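PDB 7KCT: 2-oxoglutarate carboxylase small subunit from Hydrogenobacter thermophilus, which is a member of the biotin carboxylase family, built around an ATP-grasp domain that binds adenosine-5'-diphosphate in this model. Local coordinates for residues Ile159-Leu164 with Glu183-Asn188; Ile118-Asp123 with Lys272-Tyr277; Cys345-Glu350 with Glu416-Ser421; Glu364-Pro369 with Ser392-Leu397. One frame throughout, in Å; residues are numbered along the deposited sequence.

Interaction 1. Residues Ile159-Leu164 with Glu183-Asn188; sequences IGYPVL and EELVRN. With ADP (adenosine-5'-diphosphate), chain C.
The Y161 ring meets L185 at its hydroxyl end, with neither face turned to the leucine, while the adenine of ADP has L164 over one of its faces. Both segments belong to the ATP-grasp domain, where residues 159-164 lead out of helix 149-159 into strand 163-167 and helix 182-200 packs alongside. The hydroxyl OH of Y161 lies 3.7 Å from CD2 of L185, and that methyl sits off the ring plane rather than squarely in it. The two side chains cross at about a right angle. L185 reaches over because its CG stands opposite the backbone N (chi1 -176°), and its second methyl turns to the strand: CD1 lies 4.1 Å from CG2 of V163. These are van der Waals contacts, and no hydrogen bond joins strand and helix here. L185 also touches A152 and K153, so it packs its helix against both helix 149-159 and the start of the strand. The turn before the strand contains a cis peptide between Y161 and P162, and the carbonyls of G160 and P162 both accept a hydrogen bond from NZ of K209. Beyond V163 the strand alternates, pointing L164 away from helix 182-200 and into the nucleotide pocket. There CD2 of L164 sits almost straight above the adenine, 3.3 Å from C5.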
# COMPACT_ATOMS: atom_id res chain seq x y z
N ILE A 159 -16.88 -39.14 -23.84
CA ILE A 159 -15.82 -38.22 -23.52
C ILE A 159 -14.62 -38.94 -22.94
O ILE A 159 -13.49 -38.62 -23.21
CB ILE A 159 -16.27 -37.24 -22.44
CG1 ILE A 159 -17.44 -36.40 -22.89
CG2 ILE A 159 -15.11 -36.36 -22.03
CD1 ILE A 159 -17.21 -35.60 -24.14
N GLY A 160 -14.92 -39.92 -22.12
CA GLY A 160 -13.91 -40.68 -21.44
C GLY A 160 -13.72 -40.25 -19.98
O GLY A 160 -13.54 -39.08 -19.72
N TYR A 161 -13.73 -41.17 -19.04
CA TYR A 161 -13.44 -40.84 -17.65
C TYR A 161 -11.96 -40.48 -17.48
O TYR A 161 -11.10 -40.93 -18.26
CB TYR A 161 -13.81 -42.00 -16.72
CG TYR A 161 -15.30 -42.25 -16.62
CD1 TYR A 161 -15.97 -42.96 -17.62
CD2 TYR A 161 -16.05 -41.77 -15.56
CE1 TYR A 161 -17.34 -43.21 -17.53
CE2 TYR A 161 -17.42 -42.00 -15.48
CZ TYR A 161 -18.05 -42.72 -16.47
OH TYR A 161 -19.40 -42.94 -16.39
N PRO A 162 -11.63 -39.65 -16.48
CA PRO A 162 -12.58 -39.02 -15.54
C PRO A 162 -13.37 -37.85 -16.14
O PRO A 162 -12.91 -37.25 -17.10
CB PRO A 162 -11.67 -38.54 -14.41
CG PRO A 162 -10.35 -38.24 -15.08
CD PRO A 162 -10.22 -39.32 -16.17
N VAL A 163 -14.55 -37.56 -15.60
CA VAL A 163 -15.37 -36.43 -16.02
C VAL A 163 -15.81 -35.67 -14.78
O VAL A 163 -15.68 -36.15 -13.65
CB VAL A 163 -16.62 -36.85 -16.83
CG1 VAL A 163 -16.23 -37.66 -18.04
CG2 VAL A 163 -17.61 -37.61 -15.95
N LEU A 164 -16.37 -34.48 -15.02
CA LEU A 164 -16.81 -33.56 -13.98
C LEU A 164 -18.25 -33.15 -14.25
O LEU A 164 -18.58 -32.70 -15.35
CB LEU A 164 -15.92 -32.32 -13.98
CG LEU A 164 -15.96 -31.36 -12.80
CD1 LEU A 164 -15.51 -32.09 -11.57
CD2 LEU A 164 -15.05 -30.26 -13.11
N GLU A 183 -20.14 -45.78 -11.52
CA GLU A 183 -20.72 -45.85 -10.19
C GLU A 183 -20.71 -44.48 -9.52
O GLU A 183 -21.70 -44.09 -8.88
CB GLU A 183 -19.97 -46.89 -9.34
N GLU A 184 -19.62 -43.72 -9.69
CA GLU A 184 -19.53 -42.41 -9.04
C GLU A 184 -20.44 -41.40 -9.73
O GLU A 184 -21.07 -40.56 -9.08
CB GLU A 184 -18.08 -41.92 -9.05
CG GLU A 184 -17.11 -42.72 -8.18
CD GLU A 184 -15.74 -42.04 -7.97
OE1 GLU A 184 -15.06 -42.38 -6.96
OE2 GLU A 184 -15.33 -41.20 -8.79
N LEU A 185 -20.51 -41.45 -11.07
CA LEU A 185 -21.37 -40.54 -11.83
C LEU A 185 -22.83 -40.58 -11.38
O LEU A 185 -23.47 -39.54 -11.22
CB LEU A 185 -21.31 -40.92 -13.31
CG LEU A 185 -22.06 -40.04 -14.32
CD1 LEU A 185 -21.26 -38.75 -14.50
CD2 LEU A 185 -22.27 -40.77 -15.63
N VAL A 186 -23.38 -41.78 -11.23
CA VAL A 186 -24.79 -41.92 -10.87
C VAL A 186 -25.01 -41.39 -9.46
O VAL A 186 -25.97 -40.64 -9.22
CB VAL A 186 -25.24 -43.38 -11.02
CG1 VAL A 186 -26.66 -43.51 -10.52
CG2 VAL A 186 -25.07 -43.81 -12.48
N ARG A 187 -24.13 -41.73 -8.52
CA ARG A 187 -24.25 -41.14 -7.19
C ARG A 187 -24.17 -39.64 -7.26
O ARG A 187 -25.02 -38.94 -6.72
CB ARG A 187 -23.18 -41.65 -6.24
CG ARG A 187 -23.44 -41.26 -4.78
CD ARG A 187 -22.55 -41.93 -3.72
NE ARG A 187 -21.40 -42.68 -4.27
CZ ARG A 187 -21.37 -44.02 -4.52
NH1 ARG A 187 -22.41 -44.78 -4.27
NH2 ARG A 187 -20.25 -44.53 -5.09
N ASN A 188 -23.13 -39.13 -7.91
CA ASN A 188 -22.85 -37.71 -7.85
C ASN A 188 -23.90 -36.88 -8.59
O ASN A 188 -24.11 -35.71 -8.24
CB ASN A 188 -21.47 -37.41 -8.42
CG ASN A 188 -20.35 -37.79 -7.49
OD1 ASN A 188 -20.55 -37.93 -6.29
ND2 ASN A 188 -19.15 -38.00 -8.05
PB ADP C . -17.59 -21.69 -10.12
O1B ADP C . -18.16 -22.21 -8.85
O2B ADP C . -16.29 -20.93 -10.27
O3B ADP C . -18.62 -21.23 -11.13
PA ADP C . -16.09 -22.95 -12.13
O1A ADP C . -15.17 -21.82 -12.42
O2A ADP C . -16.56 -23.79 -13.32
O3A ADP C . -17.13 -23.22 -11.00
O5' ADP C . -14.74 -24.16 -11.66
C5' ADP C . -14.54 -24.29 -10.20
C4' ADP C . -13.15 -24.77 -10.08
O4' ADP C . -13.28 -26.19 -10.32
C3' ADP C . -12.25 -24.21 -11.12
O3' ADP C . -11.49 -23.12 -10.59
C2' ADP C . -11.29 -25.40 -11.23
O2' ADP C . -10.42 -25.53 -10.04
C1' ADP C . -12.19 -26.60 -11.14
N9 ADP C . -12.66 -27.03 -12.48
C8 ADP C . -13.71 -26.52 -13.26
N7 ADP C . -13.84 -27.22 -14.42
C5 ADP C . -12.81 -28.17 -14.39
C6 ADP C . -12.42 -29.18 -15.31
N6 ADP C . -13.08 -29.33 -16.48
N1 ADP C . -11.35 -29.97 -15.05
C2 ADP C . -10.75 -29.75 -13.85
N3 ADP C . -11.02 -28.85 -12.89
C4 ADP C . -12.08 -28.06 -13.20

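Interaction 2. Residues Ile118-Asp123 with Lys272-Tyr277; sequences IELMGD and KEIGYY
A chi1 of 64° in I274 places CG1 between the backbone N and the carbonyl carbon, and the extended chi2 (175°) carries CD1 on to M121, while the CG2 branch is left to meet L120. M121 is folded at every torsion (chi1 -55°, with further bends at chi2 and chi3). The two reach toward each other end on: CG of M121 lies 4.2 Å from CD1 of I274, with the sulfur hardly farther off. L120 approaches at a slant, and its CD2 lies 4.0 Å from CG2 of the same isoleucine. One branched side chain thus packs against two consecutive residues, a different branch on each. V117, a turn earlier in helix 115-120, also touches I274 and extends the apolar patch. No polar bond crosses between the segments. Past M121 the chain runs on to D123, the N-cap of the next helix, whose OD1 accepts from the backbone N of R126; D123 and R126 both line the bicarbonate site. On the other side, N of G275 is bonded to O of K272 at 3.0 Å. Two helix C-termini therefore meet: I274, just past the end of 257-273, packs on L120 and on M121 at the end of 115-120, and the turn at I274 is finished by a Schellman motif with G275, at positive phi, as its C' residue.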
# COMPACT_ATOMS: atom_id res chain seq x y z
N ILE A 118 -25.45 -10.32 -19.24
CA ILE A 118 -25.49 -11.02 -17.96
C ILE A 118 -26.36 -12.26 -18.08
O ILE A 118 -25.98 -13.37 -17.67
CB ILE A 118 -26.01 -10.06 -16.87
CG1 ILE A 118 -24.99 -8.93 -16.63
CG2 ILE A 118 -26.29 -10.82 -15.62
CD1 ILE A 118 -25.41 -7.93 -15.59
N GLU A 119 -27.56 -12.10 -18.65
CA GLU A 119 -28.45 -13.24 -18.81
C GLU A 119 -27.89 -14.28 -19.78
O GLU A 119 -28.05 -15.48 -19.57
CB GLU A 119 -29.78 -12.73 -19.33
CG GLU A 119 -31.00 -13.55 -19.05
CD GLU A 119 -32.19 -12.71 -19.46
OE1 GLU A 119 -32.25 -12.38 -20.66
OE2 GLU A 119 -32.99 -12.31 -18.58
N LEU A 120 -27.28 -13.84 -20.86
CA LEU A 120 -26.70 -14.78 -21.80
C LEU A 120 -25.62 -15.66 -21.16
O LEU A 120 -25.61 -16.87 -21.36
CB LEU A 120 -26.12 -14.01 -22.97
CG LEU A 120 -25.37 -14.82 -24.02
CD1 LEU A 120 -26.33 -15.68 -24.86
CD2 LEU A 120 -24.48 -13.93 -24.91
N MET A 121 -24.66 -15.04 -20.47
CA MET A 121 -23.53 -15.75 -19.90
C MET A 121 -23.80 -16.28 -18.53
O MET A 121 -22.86 -16.76 -17.89
CB MET A 121 -22.32 -14.83 -19.87
CG MET A 121 -22.10 -14.33 -21.23
SD MET A 121 -21.83 -15.63 -22.53
CE MET A 121 -20.08 -16.19 -22.39
N GLY A 122 -25.04 -16.29 -18.11
CA GLY A 122 -25.43 -16.75 -16.79
C GLY A 122 -25.59 -18.24 -16.66
O GLY A 122 -25.80 -18.74 -15.56
N ASP A 123 -25.49 -18.95 -17.76
CA ASP A 123 -25.57 -20.40 -17.77
C ASP A 123 -24.28 -20.89 -18.38
O ASP A 123 -23.91 -20.44 -19.47
CB ASP A 123 -26.80 -20.85 -18.55
CG ASP A 123 -26.84 -22.33 -18.76
OD1 ASP A 123 -26.22 -22.79 -19.75
OD2 ASP A 123 -27.46 -23.05 -17.93
N LYS A 272 -16.06 -8.63 -27.72
CA LYS A 272 -16.68 -7.74 -28.70
C LYS A 272 -17.86 -8.41 -29.39
O LYS A 272 -18.88 -7.77 -29.64
CB LYS A 272 -15.65 -7.32 -29.74
CG LYS A 272 -14.62 -6.36 -29.26
CD LYS A 272 -13.47 -6.27 -30.25
CE LYS A 272 -12.68 -4.97 -30.09
NZ LYS A 272 -13.28 -3.87 -30.94
N GLU A 273 -17.77 -9.72 -29.66
CA GLU A 273 -18.86 -10.40 -30.37
C GLU A 273 -20.15 -10.36 -29.56
O GLU A 273 -21.24 -10.26 -30.13
CB GLU A 273 -18.51 -11.86 -30.68
CG GLU A 273 -17.58 -12.08 -31.87
CD GLU A 273 -17.43 -13.56 -32.25
OE1 GLU A 273 -18.43 -14.33 -32.19
OE2 GLU A 273 -16.31 -13.96 -32.61
N ILE A 274 -20.06 -10.49 -28.24
CA ILE A 274 -21.29 -10.45 -27.44
C ILE A 274 -21.58 -9.04 -26.92
O ILE A 274 -22.44 -8.86 -26.06
CB ILE A 274 -21.23 -11.46 -26.27
CG1 ILE A 274 -20.13 -11.12 -25.27
CG2 ILE A 274 -21.05 -12.89 -26.78
CD1 ILE A 274 -20.12 -12.01 -24.05
N GLY A 275 -20.86 -8.06 -27.44
CA GLY A 275 -21.01 -6.68 -27.00
C GLY A 275 -20.76 -6.47 -25.52
O GLY A 275 -21.60 -5.87 -24.84
N TYR A 276 -19.62 -6.95 -25.01
CA TYR A 276 -19.29 -6.81 -23.59
C TYR A 276 -18.72 -5.41 -23.35
O TYR A 276 -17.90 -4.93 -24.13
CB TYR A 276 -18.26 -7.87 -23.13
CG TYR A 276 -18.29 -8.06 -21.62
CD1 TYR A 276 -19.25 -8.83 -21.03
CD2 TYR A 276 -17.36 -7.43 -20.78
CE1 TYR A 276 -19.33 -8.97 -19.68
CE2 TYR A 276 -17.44 -7.59 -19.37
CZ TYR A 276 -18.44 -8.35 -18.85
OH TYR A 276 -18.62 -8.57 -17.49
N TYR A 277 -19.11 -4.79 -22.23
CA TYR A 277 -18.41 -3.62 -21.72
C TYR A 277 -18.43 -3.68 -20.19
O TYR A 277 -19.10 -4.51 -19.58
CB TYR A 277 -19.01 -2.28 -22.25
CG TYR A 277 -20.52 -2.08 -22.09
CD1 TYR A 277 -21.08 -1.87 -20.84
CD2 TYR A 277 -21.36 -2.02 -23.22
CE1 TYR A 277 -22.44 -1.68 -20.69
CE2 TYR A 277 -22.76 -1.82 -23.08
CZ TYR A 277 -23.28 -1.64 -21.82
OH TYR A 277 -24.64 -1.45 -21.64

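Interaction 3. Residues Cys345-Glu350 with Glu416-Ser421; sequences CRINAE and ETYEIS. With ADP (adenosine-5'-diphosphate), chain D.
Y418 and I420 converge on a single side chain, I347, the one residue of 345-350 that touches them. Coming out of the weakly bonded end of helix 404-417, the chain first presents Y418, whose ring stands oblique to the isoleucine; CE2 of Y418 is 4.4 Å from CG1 of I347. The far end of the tyrosine is held by a hydrogen bond to the hydroxyl of Y366. E419, on the alternate side of the short strand, turns away and forms a salt bridge with R49 of the second subunit. I420 turns back inward, and its CD1 lies 3.8 Å from CG2 of I347, the two side chains slanting across each other. I347 offers a different branch to each partner because CG1 stands opposite the carbonyl carbon (chi1 -43°) and CG2 opposite the backbone N. Next to it, R346 points out of the other side of the strand, to an ADP. NH1 of R346 donates to O1A at 3.1 Å (161°) and NH2 to O3A at 2.9 Å (157°), so the guanidinium grips the diphosphate by its edge. E248 and E304 form salt bridges with the same group and would help to fix its orientation. Strand 341-351 thus carries nucleotide on one side and a hydrophobic core on the other, where I427 of helix 427-435 packs on both I347 and I420, and strand 393-401 runs alongside.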
# COMPACT_ATOMS: atom_id res chain seq x y z
N CYS A 345 -3.36 -12.73 -1.15
CA CYS A 345 -3.79 -13.78 -0.26
C CYS A 345 -5.08 -13.35 0.41
O CYS A 345 -5.19 -12.21 0.88
CB CYS A 345 -2.72 -14.12 0.77
SG CYS A 345 -1.20 -14.80 0.11
N ARG A 346 -6.07 -14.24 0.42
CA ARG A 346 -7.33 -14.00 1.11
C ARG A 346 -7.14 -14.35 2.56
O ARG A 346 -6.77 -15.49 2.88
CB ARG A 346 -8.46 -14.81 0.50
CG ARG A 346 -8.56 -14.59 -0.98
CD ARG A 346 -9.93 -14.92 -1.44
NE ARG A 346 -10.05 -14.84 -2.89
CZ ARG A 346 -11.20 -15.04 -3.51
NH1 ARG A 346 -12.27 -15.31 -2.76
NH2 ARG A 346 -11.27 -15.02 -4.84
N ILE A 347 -7.38 -13.38 3.43
CA ILE A 347 -7.34 -13.57 4.87
C ILE A 347 -8.77 -13.83 5.30
O ILE A 347 -9.57 -12.89 5.40
CB ILE A 347 -6.79 -12.35 5.62
CG1 ILE A 347 -5.57 -11.77 4.92
CG2 ILE A 347 -6.53 -12.70 7.04
CD1 ILE A 347 -4.50 -12.65 4.86
N ASN A 348 -9.11 -15.09 5.53
CA ASN A 348 -10.46 -15.48 5.88
C ASN A 348 -10.52 -15.86 7.35
O ASN A 348 -9.55 -16.36 7.93
CB ASN A 348 -10.96 -16.68 5.05
CG ASN A 348 -10.95 -16.42 3.56
OD1 ASN A 348 -11.31 -15.34 3.10
ND2 ASN A 348 -10.55 -17.43 2.79
N ALA A 349 -11.67 -15.62 7.96
CA ALA A 349 -11.95 -16.07 9.32
C ALA A 349 -12.41 -17.52 9.19
O ALA A 349 -13.60 -17.80 9.04
CB ALA A 349 -13.02 -15.20 9.99
N GLU A 350 -11.44 -18.44 9.12
CA GLU A 350 -11.77 -19.86 9.06
C GLU A 350 -10.60 -20.66 9.61
O GLU A 350 -9.46 -20.17 9.65
CB GLU A 350 -12.17 -20.31 7.64
CG GLU A 350 -11.23 -20.05 6.54
CD GLU A 350 -11.92 -20.06 5.14
OE1 GLU A 350 -13.15 -19.78 4.99
OE2 GLU A 350 -11.20 -20.35 4.16
N GLU A 416 3.55 -12.53 8.13
CA GLU A 416 4.12 -12.77 9.46
C GLU A 416 3.91 -11.58 10.38
O GLU A 416 3.97 -11.74 11.60
CB GLU A 416 5.60 -13.08 9.30
CG GLU A 416 5.89 -14.53 8.90
CD GLU A 416 7.33 -14.70 8.41
OE1 GLU A 416 8.01 -13.68 8.19
OE2 GLU A 416 7.77 -15.83 8.18
N THR A 417 3.63 -10.40 9.85
CA THR A 417 3.40 -9.25 10.72
C THR A 417 1.93 -8.84 10.84
O THR A 417 1.62 -7.93 11.60
CB THR A 417 4.23 -8.05 10.24
OG1 THR A 417 3.73 -7.56 9.00
CG2 THR A 417 5.68 -8.43 10.10
N TYR A 418 1.03 -9.54 10.16
CA TYR A 418 -0.39 -9.25 10.22
C TYR A 418 -0.97 -9.93 11.45
O TYR A 418 -1.18 -11.15 11.45
CB TYR A 418 -1.07 -9.73 8.94
CG TYR A 418 -2.35 -9.00 8.53
CD1 TYR A 418 -3.22 -8.46 9.47
CD2 TYR A 418 -2.67 -8.84 7.19
CE1 TYR A 418 -4.37 -7.79 9.08
CE2 TYR A 418 -3.83 -8.22 6.78
CZ TYR A 418 -4.69 -7.69 7.72
OH TYR A 418 -5.84 -7.03 7.28
N GLU A 419 -1.29 -9.14 12.48
CA GLU A 419 -1.79 -9.68 13.75
C GLU A 419 -3.32 -9.62 13.76
O GLU A 419 -3.89 -8.53 13.60
CB GLU A 419 -1.25 -8.91 14.96
CG GLU A 419 -1.75 -9.57 16.30
CD GLU A 419 -1.08 -9.04 17.55
OE1 GLU A 419 -1.12 -9.73 18.60
OE2 GLU A 419 -0.58 -7.92 17.48
N ILE A 420 -3.96 -10.78 13.97
CA ILE A 420 -5.42 -10.90 14.14
C ILE A 420 -5.66 -11.92 15.25
O ILE A 420 -5.23 -13.07 15.12
CB ILE A 420 -6.17 -11.36 12.87
CG1 ILE A 420 -5.84 -10.44 11.69
CG2 ILE A 420 -7.70 -11.34 13.05
CD1 ILE A 420 -6.45 -10.74 10.34
N SER A 421 -6.26 -11.50 16.35
CA SER A 421 -6.66 -12.47 17.36
C SER A 421 -8.17 -12.37 17.56
O SER A 421 -8.84 -11.37 17.24
CB SER A 421 -5.94 -12.28 18.72
OG SER A 421 -6.50 -11.19 19.37
PB ADP D . -14.29 -14.43 -7.39
O1B ADP D . -14.61 -12.95 -7.38
O2B ADP D . -12.97 -14.96 -7.91
O3B ADP D . -15.45 -15.34 -7.66
PA ADP D . -15.18 -15.81 -4.97
O1A ADP D . -15.17 -15.95 -3.48
O2A ADP D . -15.69 -16.89 -5.91
O3A ADP D . -14.01 -14.97 -5.64
O5' ADP D . -16.77 -14.65 -5.09
C5' ADP D . -16.99 -13.89 -3.83
C4' ADP D . -18.37 -13.88 -3.38
O4' ADP D . -19.35 -14.05 -4.38
C3' ADP D . -18.40 -15.18 -2.38
O3' ADP D . -19.16 -14.88 -1.33
C2' ADP D . -19.03 -16.19 -3.41
O2' ADP D . -19.81 -17.11 -2.81
C1' ADP D . -20.02 -15.18 -4.07
N9 ADP D . -20.45 -15.55 -5.48
C8 ADP D . -19.65 -15.88 -6.60
N7 ADP D . -20.38 -16.18 -7.71
C5 ADP D . -21.69 -15.99 -7.31
C6 ADP D . -22.90 -16.14 -8.02
N6 ADP D . -22.89 -16.52 -9.34
N1 ADP D . -24.09 -15.89 -7.39
C2 ADP D . -24.00 -15.54 -6.05
N3 ADP D . -22.92 -15.36 -5.25
C4 ADP D . -21.76 -15.59 -5.93

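Interaction 4. Residues Glu364-Pro369 with Ser392-Leu397; sequences ERYYVP and SLIAKL
A classic beta bulge in strand 393-401 sets this contact: I394 and A395 both lie opposite I347 of the neighbouring strand, and both also point toward Y366. The tyrosine answers with the far end of its ring. Its OH is 4.3 Å from CG2 of I394 and likewise 4.3 Å from CB of A395, so the end of the ring lies loosely beside two successive residues of the bulge. The ring itself is oblique to the I394 methyl. CG of Y366 lies opposite its backbone N (chi1 -166°), which carries the ring across to the other strand. CA of Y366 and CA of I394 are 11.1 Å apart. The hydroxyl does not lack polar partners amid these methyls, because besides Y418 it is hydrogen-bonded to ND1 of H378 in the same chain. Three residues further along, the backbones draw closer and a second, purely apolar contact forms: CG of P369 sits 4.2 Å from CD1 of L397. The L397 side chain does not start out toward the proline, but its end swings nearer. From Y366 to P369 and from I394 to L397 the chains run nearly the same way, 15° apart, yet no hydrogen bond links them; they belong to different sheets and meet through side chains. Between the two tyrosines of the short strand the roles divide, since Y367 stacks on H378 of the second subunit. Strand 366-367 pairs antiparallel with 419-420, while strand 393-401 lies between 341-351 and 374-378, and helix 404-417 covers L397 through M411, A414 and L415.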
# COMPACT_ATOMS: atom_id res chain seq x y z
N GLU A 364 -10.13 -9.13 18.28
CA GLU A 364 -9.56 -8.48 19.46
C GLU A 364 -8.33 -7.73 18.98
O GLU A 364 -8.42 -6.57 18.54
CB GLU A 364 -9.20 -9.52 20.54
N ARG A 365 -7.18 -8.39 18.95
CA ARG A 365 -5.98 -7.74 18.46
C ARG A 365 -6.04 -7.61 16.94
O ARG A 365 -6.50 -8.51 16.23
CB ARG A 365 -4.72 -8.49 18.90
CG ARG A 365 -4.46 -8.50 20.43
CD ARG A 365 -3.44 -9.58 20.81
NE ARG A 365 -3.36 -9.76 22.26
N TYR A 366 -5.60 -6.46 16.43
CA TYR A 366 -5.65 -6.23 14.98
C TYR A 366 -4.57 -5.22 14.61
O TYR A 366 -4.61 -4.07 15.05
CB TYR A 366 -7.03 -5.72 14.56
CG TYR A 366 -7.27 -5.77 13.09
CD1 TYR A 366 -7.44 -6.99 12.44
CD2 TYR A 366 -7.27 -4.63 12.34
CE1 TYR A 366 -7.67 -7.05 11.08
CE2 TYR A 366 -7.47 -4.67 10.97
CZ TYR A 366 -7.65 -5.89 10.34
OH TYR A 366 -7.86 -5.94 8.98
N TYR A 367 -3.60 -5.66 13.83
CA TYR A 367 -2.58 -4.75 13.33
C TYR A 367 -2.39 -5.04 11.85
O TYR A 367 -2.08 -6.18 11.49
CB TYR A 367 -1.25 -4.91 14.05
CG TYR A 367 -0.14 -4.14 13.34
CD1 TYR A 367 0.04 -2.77 13.54
CD2 TYR A 367 0.73 -4.80 12.45
CE1 TYR A 367 1.10 -2.08 12.89
CE2 TYR A 367 1.72 -4.13 11.79
CZ TYR A 367 1.89 -2.77 11.99
OH TYR A 367 2.94 -2.15 11.34
N VAL A 368 -2.55 -4.01 11.02
CA VAL A 368 -2.43 -4.11 9.57
C VAL A 368 -1.01 -3.79 9.11
O VAL A 368 -0.51 -2.68 9.38
CB VAL A 368 -3.44 -3.14 8.93
CG1 VAL A 368 -3.36 -3.19 7.44
CG2 VAL A 368 -4.84 -3.47 9.35
N PRO A 369 -0.34 -4.65 8.37
CA PRO A 369 1.00 -4.30 7.89
C PRO A 369 0.95 -3.27 6.76
O PRO A 369 -0.04 -3.14 6.05
CB PRO A 369 1.56 -5.63 7.39
CG PRO A 369 0.35 -6.32 6.86
CD PRO A 369 -0.78 -5.95 7.82
N SER A 392 -16.55 -15.22 4.73
CA SER A 392 -15.61 -15.14 5.85
C SER A 392 -14.42 -14.23 5.59
O SER A 392 -13.55 -14.10 6.47
CB SER A 392 -15.09 -16.55 6.23
OG SER A 392 -14.48 -17.18 5.11
N LEU A 393 -14.41 -13.54 4.45
CA LEU A 393 -13.29 -12.69 4.08
C LEU A 393 -13.16 -11.54 5.06
O LEU A 393 -14.14 -10.86 5.37
CB LEU A 393 -13.50 -12.18 2.64
CG LEU A 393 -12.30 -11.46 2.01
CD1 LEU A 393 -11.04 -12.33 2.02
CD2 LEU A 393 -12.67 -11.03 0.59
N ILE A 394 -11.97 -11.40 5.64
CA ILE A 394 -11.62 -10.28 6.52
C ILE A 394 -10.82 -9.22 5.76
O ILE A 394 -11.00 -8.02 5.98
CB ILE A 394 -10.77 -10.77 7.72
CG1 ILE A 394 -11.50 -11.62 8.73
CG2 ILE A 394 -10.10 -9.55 8.45
CD1 ILE A 394 -10.52 -12.26 9.67
N ALA A 395 -9.84 -9.65 4.98
CA ALA A 395 -8.90 -8.73 4.37
C ALA A 395 -8.30 -9.44 3.18
O ALA A 395 -8.31 -10.67 3.10
CB ALA A 395 -7.82 -8.31 5.36
N LYS A 396 -7.86 -8.65 2.22
CA LYS A 396 -7.03 -9.12 1.12
C LYS A 396 -5.69 -8.45 1.29
O LYS A 396 -5.62 -7.21 1.41
CB LYS A 396 -7.62 -8.80 -0.25
CG LYS A 396 -9.07 -9.21 -0.37
CD LYS A 396 -9.64 -9.10 -1.79
CE LYS A 396 -9.71 -7.66 -2.30
NZ LYS A 396 -10.83 -7.50 -3.26
N LEU A 397 -4.64 -9.23 1.39
CA LEU A 397 -3.29 -8.71 1.43
C LEU A 397 -2.69 -8.85 0.04
O LEU A 397 -2.65 -9.95 -0.50
CB LEU A 397 -2.46 -9.46 2.45
CG LEU A 397 -1.04 -9.02 2.70
CD1 LEU A 397 -1.09 -7.58 3.08
CD2 LEU A 397 -0.50 -9.95 3.81

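In the fold
Interactions 3 and 4 form one unit of the biotin carboxylase C-terminal domain: their centres are 5 Å apart, interaction 4 is nested in the loop closed by interaction 3, and their strands pair in two sheets, one of which joins 419-420 to 366-367. Both also touch the second subunit. Interaction 1 is nested inside the loop of interaction 2, but the two stay apart, about 13 Å at the nearest atoms. Interactions 1 and 3 approach different ADP molecules and come no closer than about 18 Å. Interaction 2 touches neither nucleotide; the M121 side chain is about 11 Å from a bound ADP and about 12 Å from magnesium.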